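Long-range contacts in peptidase family U32 (Geobacillus thermoleovorans, PDB 4HE5), which is classed with the C-terminal domain of U32 family peptidases and probably serves as an accessory domain of such an enzyme, its exact role being unassigned: residues A[46-51]-A[73-78]; A[39-44]-A[81-86]; A[23-28]-A[66-71]. All coordinates share one frame; numbering follows the deposited sequence.

Contact 1 of 3, residues A[46-51]-A[73-78]; sequences FTQVIE and FKVKRP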
loop_
_atom_site.group_PDB
_atom_site.type_symbol
_atom_site.label_atom_id
_atom_site.label_comp_id
_atom_site.label_asym_id
_atom_site.label_seq_id
_atom_site.Cartn_x
_atom_site.Cartn_y
_atom_site.Cartn_z
ATOM N N PHE A 46 -10.519 -3.752 -4.757
ATOM C CA PHE A 46 -9.785 -4.763 -5.523
ATOM C C PHE A 46 -8.711 -5.391 -4.623
ATOM O O PHE A 46 -8.219 -4.828 -3.651
ATOM C CB PHE A 46 -9.175 -4.186 -6.785
ATOM C CG PHE A 46 -8.092 -3.183 -6.577
ATOM C CD1 PHE A 46 -6.744 -3.510 -6.615
ATOM C CD2 PHE A 46 -8.399 -1.850 -6.333
ATOM C CE1 PHE A 46 -5.739 -2.583 -6.467
ATOM C CE2 PHE A 46 -7.418 -0.878 -6.186
ATOM C CZ PHE A 46 -6.074 -1.253 -6.244
ATOM N N THR A 47 -8.345 -6.618 -4.971
ATOM C CA THR A 47 -7.293 -7.357 -4.304
ATOM C C THR A 47 -5.985 -7.207 -5.057
ATOM O O THR A 47 -5.953 -7.036 -6.296
ATOM C CB THR A 47 -7.602 -8.866 -4.141
ATOM O OG1 THR A 47 -7.911 -9.404 -5.390
ATOM C CG2 THR A 47 -8.856 -8.968 -3.302
ATOM N N GLN A 48 -4.908 -7.291 -4.327
ATOM C CA GLN A 48 -3.547 -6.966 -4.771
ATOM C C GLN A 48 -2.608 -7.932 -4.062
ATOM O O GLN A 48 -2.715 -8.021 -2.833
ATOM C CB GLN A 48 -3.159 -5.510 -4.465
ATOM C CG GLN A 48 -1.776 -5.049 -4.772
ATOM C CD GLN A 48 -1.560 -4.721 -6.199
ATOM O OE1 GLN A 48 -2.312 -3.927 -6.779
ATOM N NE2 GLN A 48 -0.510 -5.354 -6.768
ATOM N N VAL A 49 -1.686 -8.579 -4.728
ATOM C CA VAL A 49 -0.519 -9.159 -4.043
ATOM C C VAL A 49 0.577 -8.087 -4.046
ATOM O O VAL A 49 0.891 -7.488 -5.072
ATOM C CB VAL A 49 -0.039 -10.472 -4.702
ATOM C CG1 VAL A 49 1.259 -10.961 -4.077
ATOM C CG2 VAL A 49 -1.135 -11.544 -4.613
ATOM N N ILE A 50 1.159 -7.829 -2.883
ATOM C CA ILE A 50 2.244 -6.899 -2.716
ATOM C C ILE A 50 3.504 -7.431 -3.405
ATOM O O ILE A 50 3.879 -8.562 -3.129
ATOM C CB ILE A 50 2.513 -6.594 -1.225
ATOM C CG1 ILE A 50 1.296 -6.092 -0.494
ATOM C CG2 ILE A 50 3.701 -5.657 -1.057
ATOM C CD1 ILE A 50 0.693 -4.808 -1.017
ATOM N N GLU A 51 4.098 -6.665 -4.274
ATOM C CA GLU A 51 5.317 -7.081 -4.982
ATOM C C GLU A 51 6.462 -6.392 -4.262
ATOM O O GLU A 51 6.524 -6.408 -3.017
ATOM C CB GLU A 51 5.155 -6.788 -6.471
ATOM C CG GLU A 51 3.951 -7.462 -7.125
ATOM C CD GLU A 51 3.434 -6.651 -8.297
ATOM O OE1 GLU A 51 3.460 -7.130 -9.419
ATOM O OE2 GLU A 51 2.960 -5.528 -8.078
ATOM N N PHE A 73 4.621 1.089 -3.267
ATOM C CA PHE A 73 4.614 -0.096 -4.100
ATOM C C PHE A 73 3.588 0.108 -5.235
ATOM O O PHE A 73 2.726 0.982 -5.175
ATOM C CB PHE A 73 4.308 -1.363 -3.280
ATOM C CG PHE A 73 3.126 -1.254 -2.422
ATOM C CD1 PHE A 73 3.238 -0.868 -1.075
ATOM C CD2 PHE A 73 1.837 -1.504 -2.914
ATOM C CE1 PHE A 73 2.107 -0.753 -0.296
ATOM C CE2 PHE A 73 0.734 -1.398 -2.090
ATOM C CZ PHE A 73 0.864 -1.002 -0.778
ATOM N N LYS A 74 3.756 -0.708 -6.300
ATOM C CA LYS A 74 2.877 -0.629 -7.462
ATOM C C LYS A 74 1.507 -1.163 -7.104
ATOM O O LYS A 74 1.375 -2.189 -6.413
ATOM C CB LYS A 74 3.491 -1.437 -8.630
ATOM C CG LYS A 74 2.751 -1.282 -9.932
ATOM C CD LYS A 74 2.993 0.029 -10.620
ATOM C CE LYS A 74 2.429 0.181 -12.017
ATOM N NZ LYS A 74 2.864 -0.826 -12.971
ATOM N N VAL A 75 0.451 -0.514 -7.610
ATOM C CA VAL A 75 -0.913 -1.037 -7.482
ATOM C C VAL A 75 -1.525 -1.128 -8.880
ATOM O O VAL A 75 -1.165 -0.431 -9.812
ATOM C CB VAL A 75 -1.749 -0.221 -6.519
ATOM C CG1 VAL A 75 -1.163 -0.384 -5.124
ATOM C CG2 VAL A 75 -1.821 1.236 -6.925
ATOM N N LYS A 76 -2.466 -2.054 -8.985
ATOM C CA LYS A 76 -3.073 -2.346 -10.298
ATOM C C LYS A 76 -4.135 -1.339 -10.710
ATOM O O LYS A 76 -4.539 -1.342 -11.889
ATOM C CB LYS A 76 -3.726 -3.741 -10.239
ATOM C CG LYS A 76 -2.718 -4.885 -10.246
ATOM C CD LYS A 76 -3.343 -6.255 -10.144
ATOM C CE LYS A 76 -4.184 -6.419 -8.906
ATOM N NZ LYS A 76 -4.583 -7.846 -8.708
ATOM N N ARG A 77 -4.664 -0.510 -9.816
ATOM C CA ARG A 77 -5.677 0.478 -10.147
ATOM C C ARG A 77 -5.451 1.745 -9.342
ATOM O O ARG A 77 -4.839 1.698 -8.273
ATOM C CB ARG A 77 -7.110 -0.016 -9.854
ATOM C CG ARG A 77 -7.355 -1.475 -10.208
ATOM C CD ARG A 77 -8.796 -1.935 -10.156
ATOM N NE ARG A 77 -8.859 -3.392 -10.375
ATOM C CZ ARG A 77 -10.003 -4.041 -10.400
ATOM N NH1 ARG A 77 -11.100 -3.319 -10.228
ATOM N NH2 ARG A 77 -10.048 -5.341 -10.581
ATOM N N PRO A 78 -5.944 2.903 -9.767
ATOM C CA PRO A 78 -5.794 4.106 -8.972
ATOM C C PRO A 78 -6.413 4.018 -7.585
ATOM O O PRO A 78 -7.417 3.371 -7.351
ATOM C CB PRO A 78 -6.434 5.203 -9.812
ATOM C CG PRO A 78 -6.337 4.692 -11.213
ATOM C CD PRO A 78 -6.574 3.188 -11.058
HETATM O O HOH W 1 -1.952 -8.621 -7.596
HETATM O O HOH W 2 3.088 -4.295 -5.695
#

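Contact 2 of 3, residues A[39-44]-A[81-86]; sequences FGPEIE and PYNMMR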
loop_
_atom_site.group_PDB
_atom_site.type_symbol
_atom_site.label_atom_id
_atom_site.label_comp_id
_atom_site.label_asym_id
_atom_site.label_seq_id
_atom_site.Cartn_x
_atom_site.Cartn_y
_atom_site.Cartn_z
ATOM N N PHE A 39 -9.996 -0.567 -0.321
ATOM C CA PHE A 39 -11.391 -0.135 -0.375
ATOM C C PHE A 39 -11.404 1.314 0.115
ATOM O O PHE A 39 -10.538 1.835 0.806
ATOM C CB PHE A 39 -12.337 -1.053 0.394
ATOM C CG PHE A 39 -11.951 -1.152 1.841
ATOM C CD1 PHE A 39 -12.666 -0.396 2.758
ATOM C CD2 PHE A 39 -10.935 -1.974 2.305
ATOM C CE1 PHE A 39 -12.392 -0.433 4.113
ATOM C CE2 PHE A 39 -10.628 -2.010 3.665
ATOM C CZ PHE A 39 -11.358 -1.245 4.574
ATOM N N GLY A 40 -12.501 1.956 -0.305
ATOM C CA GLY A 40 -12.718 3.330 0.060
ATOM C C GLY A 40 -13.804 3.926 -0.790
ATOM O O GLY A 40 -14.249 3.321 -1.780
ATOM N N PRO A 41 -14.280 5.096 -0.392
ATOM C CA PRO A 41 -15.476 5.583 -1.071
ATOM C C PRO A 41 -15.309 5.876 -2.552
ATOM O O PRO A 41 -16.309 5.796 -3.281
ATOM C CB PRO A 41 -15.795 6.873 -0.344
ATOM C CG PRO A 41 -14.750 7.131 0.661
ATOM C CD PRO A 41 -13.827 5.952 0.701
ATOM N N GLU A 42 -14.095 6.186 -2.972
ATOM C CA GLU A 42 -13.812 6.607 -4.345
ATOM C C GLU A 42 -13.641 5.432 -5.305
ATOM O O GLU A 42 -13.668 5.626 -6.531
ATOM C CB GLU A 42 -12.545 7.462 -4.390
ATOM C CG GLU A 42 -12.592 8.798 -3.704
ATOM C CD GLU A 42 -12.183 8.780 -2.261
ATOM O OE1 GLU A 42 -11.947 7.686 -1.707
ATOM O OE2 GLU A 42 -12.075 9.860 -1.643
ATOM N N ILE A 43 -13.450 4.235 -4.752
ATOM C CA ILE A 43 -12.984 3.138 -5.600
ATOM C C ILE A 43 -13.880 1.897 -5.502
ATOM O O ILE A 43 -14.586 1.630 -4.509
ATOM C CB ILE A 43 -11.544 2.747 -5.210
ATOM C CG1 ILE A 43 -11.428 2.225 -3.762
ATOM C CG2 ILE A 43 -10.583 3.887 -5.397
ATOM C CD1 ILE A 43 -10.118 1.548 -3.450
ATOM N N GLU A 44 -13.785 1.098 -6.563
ATOM C CA GLU A 44 -14.251 -0.279 -6.521
ATOM C C GLU A 44 -13.153 -1.044 -5.781
ATOM O O GLU A 44 -11.947 -0.937 -6.097
ATOM C CB GLU A 44 -14.464 -0.991 -7.849
ATOM C CG GLU A 44 -14.773 -0.125 -9.061
ATOM C CD GLU A 44 -16.202 0.393 -8.987
ATOM O OE1 GLU A 44 -16.890 0.238 -10.015
ATOM O OE2 GLU A 44 -16.536 0.900 -7.891
ATOM N N PRO A 81 -6.494 9.372 -1.466
ATOM C CA PRO A 81 -6.117 9.548 -0.077
ATOM C C PRO A 81 -7.141 8.973 0.865
ATOM O O PRO A 81 -8.349 9.182 0.776
ATOM C CB PRO A 81 -6.067 11.078 0.079
ATOM C CG PRO A 81 -5.694 11.551 -1.301
ATOM C CD PRO A 81 -6.484 10.642 -2.199
ATOM N N TYR A 82 -6.631 8.215 1.850
ATOM C CA TYR A 82 -7.314 7.669 3.008
ATOM C C TYR A 82 -8.161 6.464 2.613
ATOM O O TYR A 82 -8.870 5.936 3.439
ATOM C CB TYR A 82 -8.133 8.680 3.771
ATOM C CG TYR A 82 -7.502 10.056 3.894
ATOM C CD1 TYR A 82 -8.238 11.174 3.663
ATOM C CD2 TYR A 82 -6.118 10.163 4.173
ATOM C CE1 TYR A 82 -7.638 12.433 3.752
ATOM C CE2 TYR A 82 -5.551 11.415 4.254
ATOM C CZ TYR A 82 -6.297 12.560 4.037
ATOM O OH TYR A 82 -5.694 13.787 4.158
ATOM N N ASN A 83 -7.971 5.942 1.402
ATOM C CA ASN A 83 -8.382 4.560 1.128
ATOM C C ASN A 83 -7.647 3.640 2.081
ATOM O O ASN A 83 -6.549 3.971 2.595
ATOM C CB ASN A 83 -8.150 4.209 -0.325
ATOM C CG ASN A 83 -8.973 4.911 -1.379
ATOM O OD1 ASN A 83 -8.652 4.759 -2.556
ATOM N ND2 ASN A 83 -10.013 5.633 -0.985
HETATM N N MSE A 84 -8.224 2.493 2.413
HETATM C CA MSE A 84 -7.687 1.580 3.390
HETATM C C MSE A 84 -7.232 0.296 2.700
HETATM O O MSE A 84 -7.789 -0.099 1.693
HETATM C CB MSE A 84 -8.763 1.283 4.493
HETATM C CG MSE A 84 -9.009 2.635 5.292
HETATM SE SE MSE A 84 -10.659 2.583 6.190
HETATM C CE MSE A 84 -11.651 3.822 5.338
HETATM N N MSE A 85 -6.220 -0.271 3.342
HETATM C CA MSE A 85 -5.655 -1.519 2.863
HETATM C C MSE A 85 -5.770 -2.575 3.956
HETATM O O MSE A 85 -5.190 -2.398 5.056
HETATM C CB MSE A 85 -4.173 -1.297 2.473
HETATM C CG MSE A 85 -3.554 -2.508 1.768
HETATM SE SE MSE A 85 -1.709 -2.278 1.418
HETATM C CE MSE A 85 -0.938 -2.607 3.056
ATOM N N ARG A 86 -6.515 -3.638 3.724
ATOM C CA ARG A 86 -6.616 -4.725 4.681
ATOM C C ARG A 86 -5.900 -5.979 4.195
ATOM O O ARG A 86 -5.838 -6.207 2.998
ATOM C CB ARG A 86 -8.070 -5.074 4.953
ATOM C CG ARG A 86 -8.942 -5.415 3.784
ATOM C CD ARG A 86 -9.973 -6.462 4.229
ATOM N NE ARG A 86 -10.971 -5.854 5.076
ATOM C CZ ARG A 86 -12.088 -5.253 4.679
ATOM N NH1 ARG A 86 -12.372 -5.142 3.388
ATOM N NH2 ARG A 86 -12.938 -4.741 5.567
HETATM O O HOH W 3 -10.563 10.942 0.449
HETATM O O HOH W 4 -10.822 7.861 0.759
#

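Contact 3 of 3, residues A[23-28]-A[66-71]; sequences TVQQRN and HPLQIV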
loop_
_atom_site.group_PDB
_atom_site.type_symbol
_atom_site.label_atom_id
_atom_site.label_comp_id
_atom_site.label_asym_id
_atom_site.label_seq_id
_atom_site.Cartn_x
_atom_site.Cartn_y
_atom_site.Cartn_z
ATOM N N THR A 23 1.545 5.371 -2.216
ATOM C CA THR A 23 2.284 5.734 -1.001
ATOM C C THR A 23 1.337 5.446 0.155
ATOM O O THR A 23 0.252 6.053 0.248
ATOM C CB THR A 23 2.663 7.199 -1.035
ATOM O OG1 THR A 23 3.581 7.413 -2.128
ATOM C CG2 THR A 23 3.399 7.598 0.234
ATOM N N VAL A 24 1.756 4.525 1.004
ATOM C CA VAL A 24 0.951 3.983 2.060
ATOM C C VAL A 24 1.676 4.156 3.386
ATOM O O VAL A 24 2.901 4.034 3.435
ATOM C CB VAL A 24 0.630 2.517 1.786
ATOM C CG1 VAL A 24 -0.146 1.766 2.843
ATOM C CG2 VAL A 24 -0.126 2.423 0.462
ATOM N N GLN A 25 0.973 4.404 4.446
ATOM C CA GLN A 25 1.571 4.405 5.771
ATOM C C GLN A 25 1.215 3.115 6.516
ATOM O O GLN A 25 0.031 2.792 6.610
ATOM C CB GLN A 25 1.069 5.593 6.589
ATOM C CG GLN A 25 1.779 5.645 7.923
ATOM C CD GLN A 25 1.497 6.934 8.650
ATOM O OE1 GLN A 25 0.297 7.148 8.910
ATOM N NE2 GLN A 25 2.534 7.683 8.993
ATOM N N GLN A 26 2.212 2.382 6.950
ATOM C CA GLN A 26 2.047 1.116 7.636
ATOM C C GLN A 26 1.182 1.298 8.867
ATOM O O GLN A 26 1.319 2.229 9.646
ATOM C CB GLN A 26 3.416 0.541 7.989
ATOM C CG GLN A 26 3.462 -0.872 8.505
ATOM C CD GLN A 26 3.296 -1.043 9.991
ATOM O OE1 GLN A 26 2.730 -0.185 10.674
ATOM N NE2 GLN A 26 3.737 -2.205 10.458
ATOM N N ARG A 27 0.300 0.305 9.053
ATOM C CA ARG A 27 -0.532 0.166 10.233
ATOM C C ARG A 27 -0.354 -1.175 10.931
ATOM O O ARG A 27 -0.627 -1.251 12.138
ATOM C CB ARG A 27 -2.001 0.426 9.910
ATOM C CG ARG A 27 -2.260 1.857 9.479
ATOM C CD ARG A 27 -2.240 2.716 10.713
ATOM N NE ARG A 27 -2.782 4.049 10.566
ATOM C CZ ARG A 27 -2.198 5.055 9.987
ATOM N NH1 ARG A 27 -1.021 4.833 9.436
ATOM N NH2 ARG A 27 -2.631 6.308 9.834
ATOM N N ASN A 28 0.001 -2.225 10.231
ATOM C CA ASN A 28 0.321 -3.535 10.779
ATOM C C ASN A 28 1.328 -4.156 9.822
ATOM O O ASN A 28 1.464 -3.702 8.691
ATOM C CB ASN A 28 -0.893 -4.445 10.969
ATOM C CG ASN A 28 -1.656 -4.170 12.231
ATOM O OD1 ASN A 28 -1.134 -4.386 13.336
ATOM N ND2 ASN A 28 -2.909 -3.789 12.143
ATOM N N HIS A 66 7.857 -1.733 10.472
ATOM C CA HIS A 66 8.037 -0.595 11.346
ATOM C C HIS A 66 6.726 0.191 11.383
ATOM O O HIS A 66 6.239 0.630 10.340
ATOM C CB HIS A 66 9.183 0.294 10.867
ATOM C CG HIS A 66 10.520 -0.373 11.007
ATOM N ND1 HIS A 66 11.181 -0.579 12.173
ATOM C CD2 HIS A 66 11.302 -0.934 10.043
ATOM C CE1 HIS A 66 12.328 -1.210 11.939
ATOM N NE2 HIS A 66 12.421 -1.432 10.639
ATOM N N PRO A 67 6.152 0.379 12.568
ATOM C CA PRO A 67 4.902 1.130 12.661
ATOM C C PRO A 67 4.998 2.494 12.005
ATOM O O PRO A 67 5.959 3.277 12.200
ATOM C CB PRO A 67 4.675 1.242 14.193
ATOM C CG PRO A 67 5.398 0.139 14.760
ATOM C CD PRO A 67 6.627 -0.046 13.909
ATOM N N LEU A 68 3.985 2.859 11.253
ATOM C CA LEU A 68 3.829 4.161 10.623
ATOM C C LEU A 68 4.887 4.473 9.602
ATOM O O LEU A 68 4.920 5.621 9.105
ATOM C CB LEU A 68 3.746 5.267 11.679
ATOM C CG LEU A 68 2.623 5.118 12.679
ATOM C CD1 LEU A 68 2.550 6.322 13.615
ATOM C CD2 LEU A 68 1.274 4.913 12.002
ATOM N N GLN A 69 5.697 3.537 9.162
ATOM C CA GLN A 69 6.611 3.836 8.068
ATOM C C GLN A 69 5.850 4.132 6.775
ATOM O O GLN A 69 4.811 3.548 6.488
ATOM C CB GLN A 69 7.520 2.641 7.857
ATOM C CG GLN A 69 8.654 2.940 6.919
ATOM C CD GLN A 69 9.571 1.737 6.859
ATOM O OE1 GLN A 69 9.224 0.579 7.117
ATOM N NE2 GLN A 69 10.793 2.010 6.442
ATOM N N ILE A 70 6.411 5.054 6.012
ATOM C CA ILE A 70 5.931 5.326 4.681
ATOM C C ILE A 70 6.522 4.325 3.711
ATOM O O ILE A 70 7.745 4.205 3.626
ATOM C CB ILE A 70 6.317 6.774 4.261
ATOM C CG1 ILE A 70 5.865 7.797 5.272
ATOM C CG2 ILE A 70 5.794 7.077 2.875
ATOM C CD1 ILE A 70 4.385 7.742 5.580
ATOM N N VAL A 71 5.650 3.637 3.005
ATOM C CA VAL A 71 6.116 2.643 2.056
ATOM C C VAL A 71 5.389 2.819 0.744
ATOM O O VAL A 71 4.294 3.363 0.667
ATOM C CB VAL A 71 6.125 1.198 2.550
ATOM C CG1 VAL A 71 6.839 1.008 3.872
ATOM C CG2 VAL A 71 4.651 0.928 2.598
#

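Contact 1 of 3, residues A[46-51]-A[73-78]
Phe46 and Arg77 meet flat. Arg77 CG stands 3.9 Å from the centroid of the Phe46 ring and 4° off its normal, a CH-pi contact. The straight arginine chain leads back over the ring, bringing Arg77 NE to 3.7 Å from Phe46 CB. The guanidinium, its plane nearly parallel to the ring, ends over that methylene.

Gln48 CG is anti to the backbone N (chi1 176°), and a bend at chi2 turns its amide to the opposing backbone. OE1 accepts from Lys76 N at 2.9 Å, on a lone pair in the carbonyl plane. NE2 gives a nearly straight bond to Val49 O (3.1 Å, 170° at the hydrogen). Gripped at both ends, the amide has its rotation fixed.

Lys76 and Gln48 run side by side in opposite directions, and Lys76 NZ donates to Thr47 O at 2.9 Å. One water accepts from both Lys76 NZ and Val49 N; another links Glu51 with Lys74 O. Ile50 CD1 makes a CH-pi contact over a face of the Phe73 ring, toward its rim, 3.6 Å from Phe73 CE2.

The nearest CA atoms, those of Gln48 and Val75, are 7.0 Å apart, and no backbone-to-backbone hydrogen bond joins the segments. Side chains and waters bridge edge strand 46-49 and the chain just leaving the other, 70-74, consistent with an antiparallel sheet curled, barrel-like, until its edges approach without pairing.

Contact 2 of 3, residues A[39-44]-A[81-86]
Phe39 and Met84 form an antiparallel hydrogen-bonded pair where strand 35-39 runs out into a type I turn, Gly40 to Ile43. Two backbone bonds define the pair: Phe39 N to Met84 O at 3.0 Å, and Met84 N to Phe39 O at 2.9 Å.

Beside this pair the Phe39 ring is held between two side chains, one on each face. Met84 CB makes a CH-pi contact on one side, 3.6 Å from Phe39 CZ; the selenium of this selenomethionine approaches obliquely, as a Met-aromatic contact. On the other face the Arg86 guanidinium stacks at 13° to the ring, its centre 4.3 Å from the ring centre. Phe39 CG lies between its own backbone N and carbonyl carbon (chi1 59°), a torsion that swings the ring across to these partners.

The turn is gripped by Asn83. Its ND2 donates to Glu42 OE1 at 2.9 Å; the acceptor lies close to the amide plane, whereas the donor meets the syn side of the carboxylate 31° out of the carboxylate plane. Asn83 OD1 accepts from Phe80 N, which leaves both ends of the buried amide bonded, and it also packs 3.5 Å from Ile43 CG2. Two waters lie between the Glu42 carboxylate and Pro81 O, widening the link on the exposed side. Within the turn, Ile43 N bonds to Gly40 O.

In the sheet, strand 84-86 runs between strands 35-39 and 8-16: the backbone of Arg86 bonds to Glu37, and that of Met85 to Ala9 and Gly10.

Contact 3 of 3, residues A[23-28]-A[66-71]
Val24 and Val71 exchange two almost straight backbone hydrogen bonds, Val24 N to Val71 O and Val71 N to Val24 O, each 2.8 Å long. They form a hydrogen-bonded pair of an antiparallel sheet, followed by Gln25 and Ile70 as a non-hydrogen-bonded pair with CA atoms 4.6 Å apart. One step farther, Gln26 N reaches Gln69 O at 2.9 Å, continuing the strand bonding to the edge of a type II turn, His66 to Gln69.

Leu68, at the third position of that turn, has the positive phi (64°) that a type II turn requires. Its N-H is directed at the neighbouring strand, where it makes only weak hydrogen bonds, to Gln26 O and to Gln26 OE1. The bend of the Gln26 chain at chi2 (-88°) brings that amide alongside the turn, with OE1 3.2 Å from Pro67 CA.

Gln25 reaches the same turn from the sheet face it shares with Ile70. CG lies anti to the backbone N and the chain stays extended, taking NE2 over to Leu68 O for a 3.2 Å bond; the donor is tilted from the carbonyl plane, and the bond is bent to 138° at the hydrogen. Its OE1 accepts from Arg27 NH1, so opposite ends of one amide link the turn to an arginine. Leu68 CD2 also comes to 3.4 Å from Arg27 NH1, oblique to the guanidinium.

Packing completes the contact on the Gln25 and Ile70 face. Ile70 CD1 lies near Gln25 CB, and beyond it the Ile70 CG2 methyl touches the Thr23 CG2 methyl at 3.6 Å.

How the contacts relate
All three contacts belong to one six-stranded antiparallel sheet. Contact 2 sits where strand 35-39, beside 84-86, ends in a turn; contact 3 pairs the neighbours 21-26 and 70-74; contact 1 lies where the two edges of the sheet approach, consistent with a curled sheet. The centres of contacts 1 and 2, 1 and 3, and 2 and 3 are about 12, 15 and 16 Å apart. Phe73 connects the first to both others: its CZ lies 3.6 Å from Met85 SE and 3.8 Å from Val24 CG2. Along the chain, 46-51 and 73-78 fall between 39-44 and 81-86, while contact 3 alternates with both, interlacing distant parts of this small domain.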